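Local coordinates for protein DNA polymerase sliding clamp 2 (Thermococcus kodakarensis, PDB 3LX2) that probably acts as a sliding clamp subunit, closing as a homotrimeric ring around DNA and tethering the replicative polymerase and other proteins to it, at residues E21-E26 with V240-A245; A27-N32 with I36-I41; T88-K93 with N108-L113; L164-E169 with V175-T180. All coordinates share one frame; numbering follows the deposited sequence.

How the contacts relate
Contacts 1 and 2 lie near the middle of the chain and both reach the same long sheet; they touch where F24 packs against A40 and I41. Contact 1 is wholly buried and apolar, two phenylalanines bringing the N-terminal and C-terminal halves together. Contact 2 is a hairpin with a greasy face and a polar, partly exposed one. Contacts 3 and 4 sit at opposite ends of the subunit, their centres about 44 Å apart, and each includes a strand that pairs with another copy of the protein. Contact 3 reaches across an intervening strand by side chains alone, whereas contact 4 is knit by six backbone hydrogen bonds between paired strands.

Contact 1: residues E21-E26 with V240-A245; sequences EKFFDE and VSFLIA
F23 and F242 meet at an angle as an oblique aromatic pair: their ring planes are inclined by 51° and their centroids lie 5.9 Å apart. The closest atoms are F23 CE2 and F242 CE1, at 4.1 Å. One face of the F23 ring has K22 CB above it, set toward the rim. The ring of F24, next in sequence, carries F23 CB 3.6 Å above its plane and over its centre, so the F24 ring lies under the CB of its neighbour. Both F23 and F242 point their CB atoms toward the other segment, and in each CG lies anti to the carbonyl carbon (chi1 -55° in F23, -65° in F242), so the rings meet although the F23 and F242 CA atoms are 10.9 Å apart. The contact is small and entirely hydrocarbon, with both residues buried. F23 sits in the loop between helix 10-21 and strand 26-31, while F242 is on strand 238-244, far along the chain in the C-terminal half. I208 of helix 202-209 touches both rings, and Y204 of that helix also packs on F23. From the sheet, strand 47-54 supplies V47 against F23 and V49 against F242, which places the pair between strand 47-54 of the long sheet and helix 202-209.

Contact 2: residues A27-N32 with I36-I41; sequences AVFQVN and IQMRAI
F29 and M38 form the packed heart of a beta hairpin, strands 26-31 and 35-41 of the N-terminal clamp domain, with a Met-aromatic contact at its core. M38 SD lies at the edge of the F29 ring, in its plane and 3.5 Å from CE1, while I36 CG2 sits over one face of that ring, 4.2 Å from the centroid, in a CH-pi contact. The extended M38 chain, with CG anti to the backbone N (chi1 165°), carries its sulfur on to A27, whose CB is 3.6 Å from SD. F71 meets the F29 ring edge-to-face, and I5 of strand 3-7 packs on both I36 and V31. The backbone grip is local: Q30 and Q37 form the hydrogen-bonded pair, with Q30 N to Q37 O at 2.7 Å, and V31 with I36 the adjoining non-hydrogen-bonded one. Toward A27 and A40 the strands splay, their CA atoms 7.5 Å apart. The other face is looser and polar, its glutamines partly exposed. Q37 gives its NE2 to N52 on the next strand. Q30, bent at chi2, reaches forward along its own strand, and its NE2 donates to N32 OD1 at 3.2 Å, in the carbonyl plane of N32.

Contact 3: residues T88-K93 with N108-L113; sequences TLVLRK and NTWFKL
V90 is the first residue of strand 88-93 to reach W110. Its CG1, anti to the backbone N (chi1 -179°), comes to the indole from the side and near its plane, 3.9 Å from CZ3, so the valine abuts the far edge of the six-membered ring. A sulfate ion, probably from the crystallisation liquor, is bound about 3 Å from the valine side chain. L91 turns to the other side of the sheet, where F76 of helix 73-80 receives it. R92 returns to the W110 side and makes the wider contact. Its chain leaves the backbone extended, then bends at chi3 (-76°), which lays the guanidinium over a face of the indole with the two planes only 22° apart. R92 NH1 sits over the rim of the benzo ring, 3.5 Å from W110 CZ3, while NH2 overhangs beyond CH2, 3.4 Å from it. The guanidinium is held from elsewhere too: NE makes a salt bridge with E4 of strand 3-7, while E100 offers NH1 a long, weak ion pair. The E4 salt bridge is consistent with a guanidinium held in this orientation. The backbones of V90 and W110 are too far apart to pair, at 8.8 Å between CA atoms, because strand 98-104 runs between them and W110 leans across it. Strand 108-114 is the last of this sheet within the chain, and it pairs antiparallel with a strand of the second subunit: the continuous intersubunit sheet typical of PCNA rings.

Contact 4: residues L164-E169 with V175-T180; sequences LTFKAE and VRTVLT
L164 and L179 open a run of backbone hydrogen bonds that closes the hairpin of strands 164-169 and 174-179. Three pairs, L164 with L179, F166 with T177 and A168 with V175, each exchange two such bonds; that from T177 N to F166 O is almost straight, 178° at the hydrogen, over 3.0 Å. Apolar contacts line the face bearing these same residues. L179 CG lies at the edge of the F166 ring, 4.4 Å from CE2, and A168 CB meets V175 CG1 at 4.1 Å; helix 138-151 covers this side, with L141 and A144 on F166. On the other face T165 CG2 presses on R176 CG at 3.5 Å, and also lies over one face of the guanidinium. Charge enters through K167 and R176, which run side by side: K167 NZ comes to the edge of the guanidinium, 3.3 Å from NH2, two donors without a bond between them. T177 OG1 is hydrogen-bonded to T109 OG1 of the third subunit, where the sheet carries on across the interface. Strand pairing and the apolar face thus hold the hairpin, while the close cations may cost some energy, though solvent probably screens it, and may lower the lysine's affinity for its proton.

Contact 1: residues E21-E26 with V240-A245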
# COMPACT_ATOMS: atom_id res chain seq x y z
N GLU A 21 -21.25 -3.61 5.87
CA GLU A 21 -21.30 -2.19 5.52
C GLU A 21 -21.35 -2.03 4.01
O GLU A 21 -21.76 -0.99 3.49
CB GLU A 21 -20.09 -1.47 6.10
CG GLU A 21 -20.12 0.08 6.06
CD GLU A 21 -19.67 0.60 4.74
OE1 GLU A 21 -18.77 -0.03 4.15
OE2 GLU A 21 -20.20 1.62 4.25
N LYS A 22 -20.92 -3.06 3.29
CA LYS A 22 -20.87 -2.96 1.85
C LYS A 22 -22.28 -2.86 1.29
O LYS A 22 -22.44 -2.25 0.29
CB LYS A 22 -20.14 -4.15 1.20
CG LYS A 22 -18.61 -4.12 1.39
CD LYS A 22 -18.04 -2.79 0.87
CE LYS A 22 -16.60 -2.61 1.26
NZ LYS A 22 -15.77 -3.57 0.50
N PHE A 23 -23.27 -3.43 1.99
CA PHE A 23 -24.64 -3.54 1.48
C PHE A 23 -25.68 -2.71 2.18
O PHE A 23 -26.71 -2.40 1.56
CB PHE A 23 -25.13 -4.99 1.52
CG PHE A 23 -24.24 -5.93 0.79
CD1 PHE A 23 -24.27 -5.99 -0.61
CD2 PHE A 23 -23.32 -6.72 1.49
CE1 PHE A 23 -23.42 -6.86 -1.31
CE2 PHE A 23 -22.47 -7.59 0.79
CZ PHE A 23 -22.53 -7.66 -0.62
N PHE A 24 -25.44 -2.41 3.46
CA PHE A 24 -26.40 -1.74 4.32
C PHE A 24 -25.79 -0.57 5.03
O PHE A 24 -24.65 -0.61 5.44
CB PHE A 24 -26.95 -2.69 5.36
CG PHE A 24 -27.19 -4.07 4.83
CD1 PHE A 24 -28.28 -4.32 3.99
CD2 PHE A 24 -26.33 -5.09 5.13
CE1 PHE A 24 -28.50 -5.61 3.49
CE2 PHE A 24 -26.54 -6.35 4.64
CZ PHE A 24 -27.62 -6.61 3.81
N ASP A 25 -26.58 0.48 5.21
CA ASP A 25 -26.11 1.69 5.85
C ASP A 25 -26.18 1.49 7.37
O ASP A 25 -25.38 2.07 8.11
CB ASP A 25 -26.95 2.89 5.40
CG ASP A 25 -27.02 3.03 3.87
OD1 ASP A 25 -25.97 3.04 3.20
OD2 ASP A 25 -28.15 3.13 3.31
N GLU A 26 -27.14 0.67 7.80
CA GLU A 26 -27.49 0.50 9.18
C GLU A 26 -27.78 -0.96 9.41
O GLU A 26 -28.27 -1.65 8.51
CB GLU A 26 -28.77 1.28 9.53
CG GLU A 26 -28.90 2.66 8.83
CD GLU A 26 -29.98 3.54 9.46
OE1 GLU A 26 -31.14 3.03 9.65
OE2 GLU A 26 -29.65 4.74 9.77
N VAL A 240 -23.10 -17.30 8.75
CA VAL A 240 -23.37 -16.08 7.97
C VAL A 240 -23.75 -16.47 6.55
O VAL A 240 -22.99 -17.14 5.84
CB VAL A 240 -22.17 -15.10 7.89
CG1 VAL A 240 -22.60 -13.83 7.19
CG2 VAL A 240 -21.68 -14.76 9.24
N SER A 241 -24.91 -16.00 6.14
CA SER A 241 -25.63 -16.44 4.97
C SER A 241 -26.06 -15.25 4.18
O SER A 241 -26.67 -14.33 4.72
CB SER A 241 -26.90 -17.16 5.39
OG SER A 241 -26.58 -18.30 6.16
N PHE A 242 -25.73 -15.28 2.90
CA PHE A 242 -26.22 -14.34 1.92
C PHE A 242 -27.06 -15.05 0.84
O PHE A 242 -26.66 -16.09 0.26
CB PHE A 242 -25.05 -13.62 1.26
CG PHE A 242 -24.24 -12.74 2.19
CD1 PHE A 242 -24.60 -11.42 2.42
CD2 PHE A 242 -23.08 -13.23 2.82
CE1 PHE A 242 -23.82 -10.58 3.26
CE2 PHE A 242 -22.32 -12.39 3.66
CZ PHE A 242 -22.70 -11.07 3.89
N LEU A 243 -28.25 -14.51 0.60
CA LEU A 243 -28.99 -14.90 -0.61
C LEU A 243 -28.83 -13.79 -1.63
O LEU A 243 -29.02 -12.61 -1.31
CB LEU A 243 -30.45 -15.17 -0.31
CG LEU A 243 -30.78 -16.21 0.77
CD1 LEU A 243 -32.27 -16.15 1.05
CD2 LEU A 243 -30.40 -17.60 0.43
N ILE A 244 -28.43 -14.17 -2.84
CA ILE A 244 -28.23 -13.17 -3.89
C ILE A 244 -29.19 -13.48 -5.04
O ILE A 244 -29.14 -14.57 -5.64
CB ILE A 244 -26.82 -13.16 -4.48
CG1 ILE A 244 -25.76 -12.95 -3.39
CG2 ILE A 244 -26.70 -12.01 -5.56
CD1 ILE A 244 -25.16 -14.22 -2.85
N ALA A 245 -30.05 -12.51 -5.34
CA ALA A 245 -31.04 -12.66 -6.41
C ALA A 245 -30.36 -12.85 -7.77
O ALA A 245 -29.32 -12.24 -8.04
CB ALA A 245 -32.02 -11.47 -6.42

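Contact 2: residues A27-N32 with I36-I41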
# COMPACT_ATOMS: atom_id res chain seq x y z
N ALA A 27 -27.48 -1.45 10.61
CA ALA A 27 -27.91 -2.79 10.93
C ALA A 27 -28.63 -2.90 12.25
O ALA A 27 -28.30 -2.23 13.22
CB ALA A 27 -26.76 -3.68 10.88
N VAL A 28 -29.65 -3.74 12.25
CA VAL A 28 -30.34 -4.11 13.46
C VAL A 28 -29.82 -5.40 14.07
O VAL A 28 -29.97 -6.48 13.52
CB VAL A 28 -31.84 -4.28 13.15
CG1 VAL A 28 -32.63 -4.64 14.44
CG2 VAL A 28 -32.40 -3.00 12.45
N PHE A 29 -29.29 -5.31 15.27
CA PHE A 29 -28.81 -6.50 15.94
C PHE A 29 -29.82 -6.97 16.96
O PHE A 29 -30.09 -6.30 17.94
CB PHE A 29 -27.46 -6.23 16.59
CG PHE A 29 -26.27 -6.54 15.69
CD1 PHE A 29 -26.44 -6.84 14.34
CD2 PHE A 29 -24.97 -6.53 16.21
CE1 PHE A 29 -25.37 -7.13 13.53
CE2 PHE A 29 -23.89 -6.80 15.38
CZ PHE A 29 -24.10 -7.11 14.03
N GLN A 30 -30.41 -8.13 16.74
CA GLN A 30 -31.20 -8.69 17.80
C GLN A 30 -30.29 -9.39 18.81
O GLN A 30 -29.71 -10.44 18.54
CB GLN A 30 -32.27 -9.64 17.29
CG GLN A 30 -33.18 -10.18 18.40
CD GLN A 30 -34.17 -9.12 18.90
OE1 GLN A 30 -34.77 -8.37 18.09
NE2 GLN A 30 -34.33 -9.03 20.25
N VAL A 31 -30.19 -8.77 19.97
CA VAL A 31 -29.39 -9.30 21.03
C VAL A 31 -30.24 -10.14 21.97
O VAL A 31 -31.00 -9.59 22.77
CB VAL A 31 -28.74 -8.18 21.85
CG1 VAL A 31 -27.72 -8.75 22.74
CG2 VAL A 31 -28.16 -7.14 20.95
N ASN A 32 -30.07 -11.47 21.90
CA ASN A 32 -30.79 -12.41 22.75
C ASN A 32 -29.94 -13.14 23.75
O ASN A 32 -28.71 -13.05 23.73
CB ASN A 32 -31.47 -13.46 21.90
CG ASN A 32 -32.40 -12.86 20.96
OD1 ASN A 32 -32.93 -11.77 21.23
ND2 ASN A 32 -32.59 -13.50 19.80
N ILE A 36 -26.63 -13.47 19.20
CA ILE A 36 -26.95 -12.31 18.34
C ILE A 36 -27.38 -12.79 16.95
O ILE A 36 -26.85 -13.80 16.40
CB ILE A 36 -25.73 -11.36 18.17
CG1 ILE A 36 -25.48 -10.49 19.41
CG2 ILE A 36 -25.86 -10.41 16.96
CD1 ILE A 36 -23.99 -10.18 19.63
N GLN A 37 -28.33 -12.04 16.38
CA GLN A 37 -28.93 -12.35 15.09
C GLN A 37 -29.27 -11.09 14.36
O GLN A 37 -29.72 -10.10 14.95
CB GLN A 37 -30.22 -13.21 15.28
CG GLN A 37 -29.93 -14.65 15.76
CD GLN A 37 -31.17 -15.44 16.14
OE1 GLN A 37 -32.28 -14.90 16.32
NE2 GLN A 37 -30.99 -16.74 16.30
N MET A 38 -29.04 -11.12 13.06
CA MET A 38 -29.44 -10.06 12.20
C MET A 38 -29.92 -10.66 10.91
O MET A 38 -29.43 -11.69 10.48
CB MET A 38 -28.29 -9.11 11.94
CG MET A 38 -28.54 -8.19 10.78
SD MET A 38 -27.05 -7.27 10.45
CE MET A 38 -27.42 -6.63 8.85
N ARG A 39 -30.90 -10.00 10.32
CA ARG A 39 -31.45 -10.37 9.06
C ARG A 39 -31.84 -9.08 8.42
O ARG A 39 -32.54 -8.27 9.02
CB ARG A 39 -32.68 -11.24 9.22
CG ARG A 39 -33.18 -11.70 7.84
CD ARG A 39 -34.21 -12.81 7.88
NE ARG A 39 -33.82 -14.05 8.56
CZ ARG A 39 -34.67 -15.06 8.75
NH1 ARG A 39 -35.93 -14.96 8.30
NH2 ARG A 39 -34.27 -16.16 9.37
N ALA A 40 -31.35 -8.86 7.20
CA ALA A 40 -31.61 -7.61 6.53
C ALA A 40 -31.56 -7.82 5.03
O ALA A 40 -31.06 -8.88 4.55
CB ALA A 40 -30.59 -6.60 6.95
N ILE A 41 -32.05 -6.82 4.28
CA ILE A 41 -32.03 -6.83 2.81
C ILE A 41 -31.56 -5.49 2.29
O ILE A 41 -31.89 -4.46 2.84
CB ILE A 41 -33.44 -7.16 2.21
CG1 ILE A 41 -33.99 -8.47 2.76
CG2 ILE A 41 -33.40 -7.37 0.68
CD1 ILE A 41 -35.38 -8.84 2.17

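Contact 3: residues T88-K93 with N108-L113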
# COMPACT_ATOMS: atom_id res chain seq x y z
N THR A 88 -9.02 -7.16 22.24
CA THR A 88 -10.31 -7.79 22.42
C THR A 88 -11.44 -6.78 22.19
O THR A 88 -11.18 -5.58 22.13
CB THR A 88 -10.47 -8.50 23.83
OG1 THR A 88 -10.67 -7.50 24.83
CG2 THR A 88 -9.31 -9.38 24.16
N LEU A 89 -12.67 -7.25 22.03
CA LEU A 89 -13.79 -6.38 21.73
C LEU A 89 -14.80 -6.53 22.83
O LEU A 89 -15.16 -7.64 23.22
CB LEU A 89 -14.46 -6.79 20.41
CG LEU A 89 -15.86 -6.24 20.01
CD1 LEU A 89 -15.87 -4.76 19.99
CD2 LEU A 89 -16.32 -6.76 18.61
N VAL A 90 -15.29 -5.39 23.31
CA VAL A 90 -16.36 -5.39 24.28
C VAL A 90 -17.52 -4.60 23.73
O VAL A 90 -17.34 -3.44 23.35
CB VAL A 90 -16.02 -4.63 25.58
CG1 VAL A 90 -17.22 -4.69 26.59
CG2 VAL A 90 -14.71 -5.12 26.23
N LEU A 91 -18.70 -5.21 23.71
CA LEU A 91 -19.91 -4.47 23.43
C LEU A 91 -20.77 -4.41 24.68
O LEU A 91 -21.05 -5.43 25.32
CB LEU A 91 -20.67 -5.11 22.30
CG LEU A 91 -19.90 -5.37 21.00
CD1 LEU A 91 -20.76 -6.32 20.09
CD2 LEU A 91 -19.61 -4.07 20.30
N ARG A 92 -21.17 -3.21 25.03
CA ARG A 92 -21.80 -2.98 26.30
C ARG A 92 -22.91 -1.93 26.23
O ARG A 92 -22.72 -0.83 25.69
CB ARG A 92 -20.75 -2.55 27.30
CG ARG A 92 -21.34 -2.30 28.63
CD ARG A 92 -20.38 -1.49 29.43
NE ARG A 92 -19.28 -2.32 29.90
CZ ARG A 92 -18.12 -1.84 30.28
NH1 ARG A 92 -17.87 -0.52 30.21
NH2 ARG A 92 -17.19 -2.67 30.72
N LYS A 93 -24.07 -2.30 26.77
CA LYS A 93 -25.19 -1.41 26.83
C LYS A 93 -25.75 -1.39 28.22
O LYS A 93 -26.00 -2.45 28.82
CB LYS A 93 -26.28 -1.79 25.84
CG LYS A 93 -27.38 -0.73 25.79
CD LYS A 93 -28.47 -1.07 24.81
CE LYS A 93 -29.61 -0.06 24.92
NZ LYS A 93 -30.29 -0.13 26.25
N ASN A 108 -6.69 0.74 26.67
CA ASN A 108 -8.12 0.49 26.61
C ASN A 108 -8.80 1.73 26.06
O ASN A 108 -8.69 2.84 26.63
CB ASN A 108 -8.72 0.09 28.01
CG ASN A 108 -8.21 -1.30 28.53
OD1 ASN A 108 -7.50 -2.02 27.84
ND2 ASN A 108 -8.57 -1.64 29.78
N THR A 109 -9.48 1.55 24.93
CA THR A 109 -10.16 2.63 24.21
C THR A 109 -11.67 2.28 24.22
O THR A 109 -12.06 1.10 23.94
CB THR A 109 -9.60 2.75 22.78
OG1 THR A 109 -8.25 3.25 22.83
CG2 THR A 109 -10.40 3.73 21.97
N TRP A 110 -12.49 3.28 24.58
CA TRP A 110 -13.92 3.09 24.84
C TRP A 110 -14.68 4.16 24.14
O TRP A 110 -14.54 5.36 24.45
CB TRP A 110 -14.27 3.15 26.34
CG TRP A 110 -13.78 2.05 27.22
CD1 TRP A 110 -12.64 2.08 28.02
CD2 TRP A 110 -14.37 0.76 27.44
NE1 TRP A 110 -12.51 0.90 28.73
CE2 TRP A 110 -13.54 0.07 28.38
CE3 TRP A 110 -15.53 0.13 26.98
CZ2 TRP A 110 -13.83 -1.21 28.85
CZ3 TRP A 110 -15.82 -1.14 27.44
CH2 TRP A 110 -14.97 -1.80 28.36
N PHE A 111 -15.48 3.73 23.17
CA PHE A 111 -16.30 4.60 22.37
C PHE A 111 -17.73 4.48 22.80
O PHE A 111 -18.19 3.41 23.22
CB PHE A 111 -16.29 4.10 20.93
CG PHE A 111 -15.13 4.52 20.17
CD1 PHE A 111 -15.10 5.78 19.57
CD2 PHE A 111 -14.01 3.69 20.05
CE1 PHE A 111 -13.98 6.20 18.87
CE2 PHE A 111 -12.91 4.11 19.37
CZ PHE A 111 -12.90 5.36 18.77
N LYS A 112 -18.45 5.57 22.61
CA LYS A 112 -19.92 5.51 22.70
C LYS A 112 -20.59 5.98 21.41
O LYS A 112 -20.31 7.10 20.91
CB LYS A 112 -20.42 6.28 23.90
CG LYS A 112 -20.40 5.42 25.12
CD LYS A 112 -21.16 6.03 26.28
CE LYS A 112 -20.29 7.05 26.96
NZ LYS A 112 -20.71 7.21 28.38
N LEU A 113 -21.45 5.11 20.88
CA LEU A 113 -22.11 5.40 19.60
C LEU A 113 -23.61 5.51 19.76
O LEU A 113 -24.21 4.68 20.44
CB LEU A 113 -21.80 4.33 18.55
CG LEU A 113 -20.41 3.72 18.46
CD1 LEU A 113 -20.52 2.47 17.58
CD2 LEU A 113 -19.33 4.70 17.95

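Contact 4: residues L164-E169 with V175-T180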
# COMPACT_ATOMS: atom_id res chain seq x y z
N LEU A 164 -17.98 -28.18 -11.47
CA LEU A 164 -18.35 -26.85 -11.00
C LEU A 164 -17.61 -25.81 -11.81
O LEU A 164 -16.37 -25.72 -11.76
CB LEU A 164 -18.05 -26.68 -9.49
CG LEU A 164 -18.55 -25.34 -8.88
CD1 LEU A 164 -20.03 -25.32 -8.71
CD2 LEU A 164 -17.89 -25.07 -7.54
N THR A 165 -18.37 -25.03 -12.56
CA THR A 165 -17.81 -24.11 -13.53
C THR A 165 -18.35 -22.70 -13.31
O THR A 165 -19.57 -22.54 -13.21
CB THR A 165 -18.24 -24.53 -14.97
OG1 THR A 165 -17.96 -25.93 -15.22
CG2 THR A 165 -17.54 -23.65 -16.02
N PHE A 166 -17.47 -21.69 -13.25
CA PHE A 166 -17.84 -20.28 -13.20
C PHE A 166 -17.45 -19.46 -14.45
O PHE A 166 -16.26 -19.25 -14.71
CB PHE A 166 -17.14 -19.63 -12.03
CG PHE A 166 -17.26 -20.39 -10.78
CD1 PHE A 166 -18.40 -20.26 -9.99
CD2 PHE A 166 -16.23 -21.24 -10.37
CE1 PHE A 166 -18.52 -20.98 -8.81
CE2 PHE A 166 -16.34 -21.94 -9.20
CZ PHE A 166 -17.49 -21.81 -8.41
N LYS A 167 -18.43 -18.98 -15.21
CA LYS A 167 -18.12 -18.33 -16.49
C LYS A 167 -18.84 -17.05 -16.70
O LYS A 167 -19.92 -16.80 -16.18
CB LYS A 167 -18.36 -19.25 -17.69
CG LYS A 167 -19.80 -19.36 -18.21
CD LYS A 167 -19.92 -20.60 -19.18
CE LYS A 167 -20.91 -20.37 -20.39
NZ LYS A 167 -21.54 -21.67 -20.92
N ALA A 168 -18.17 -16.22 -17.47
CA ALA A 168 -18.68 -14.93 -17.84
C ALA A 168 -18.53 -14.75 -19.34
O ALA A 168 -17.68 -15.38 -19.99
CB ALA A 168 -17.97 -13.84 -17.06
N GLU A 169 -19.40 -13.92 -19.90
CA GLU A 169 -19.29 -13.57 -21.30
C GLU A 169 -19.63 -12.10 -21.52
O GLU A 169 -20.65 -11.60 -21.05
CB GLU A 169 -20.08 -14.52 -22.19
CG GLU A 169 -19.68 -14.32 -23.69
CD GLU A 169 -20.32 -15.31 -24.72
OE1 GLU A 169 -21.05 -16.28 -24.35
OE2 GLU A 169 -20.06 -15.11 -25.94
N VAL A 175 -14.69 -16.06 -20.01
CA VAL A 175 -13.80 -16.69 -19.06
C VAL A 175 -14.43 -17.83 -18.27
O VAL A 175 -15.38 -17.66 -17.53
CB VAL A 175 -13.04 -15.67 -18.16
CG1 VAL A 175 -13.99 -14.91 -17.23
CG2 VAL A 175 -11.92 -16.35 -17.41
N ARG A 176 -13.89 -19.01 -18.48
CA ARG A 176 -14.30 -20.19 -17.76
C ARG A 176 -13.22 -20.53 -16.67
O ARG A 176 -12.02 -20.64 -16.94
CB ARG A 176 -14.49 -21.30 -18.79
CG ARG A 176 -15.24 -22.52 -18.38
CD ARG A 176 -15.52 -23.44 -19.59
NE ARG A 176 -16.85 -23.18 -20.17
CZ ARG A 176 -17.83 -24.08 -20.32
NH1 ARG A 176 -17.61 -25.35 -19.95
NH2 ARG A 176 -19.02 -23.74 -20.85
N THR A 177 -13.66 -20.60 -15.43
CA THR A 177 -12.90 -21.27 -14.38
C THR A 177 -13.66 -22.54 -14.06
O THR A 177 -14.88 -22.48 -13.78
CB THR A 177 -12.85 -20.46 -13.11
OG1 THR A 177 -11.99 -19.33 -13.27
CG2 THR A 177 -12.31 -21.32 -12.01
N VAL A 178 -12.97 -23.69 -14.09
CA VAL A 178 -13.66 -24.97 -13.83
C VAL A 178 -13.02 -25.90 -12.78
O VAL A 178 -11.85 -26.27 -12.89
CB VAL A 178 -14.00 -25.70 -15.15
CG1 VAL A 178 -12.79 -25.75 -16.07
CG2 VAL A 178 -14.54 -27.09 -14.88
N LEU A 179 -13.82 -26.27 -11.78
CA LEU A 179 -13.41 -27.10 -10.64
C LEU A 179 -14.02 -28.48 -10.63
O LEU A 179 -15.24 -28.64 -10.77
CB LEU A 179 -13.84 -26.47 -9.33
CG LEU A 179 -13.33 -25.10 -8.94
CD1 LEU A 179 -13.60 -24.94 -7.46
CD2 LEU A 179 -11.83 -24.98 -9.28
N THR A 180 -13.17 -29.48 -10.44
CA THR A 180 -13.63 -30.87 -10.22
C THR A 180 -13.12 -31.35 -8.85
O THR A 180 -12.33 -30.66 -8.16
CB THR A 180 -13.13 -31.87 -11.34
OG1 THR A 180 -11.70 -32.06 -11.25
CG2 THR A 180 -13.49 -31.37 -12.74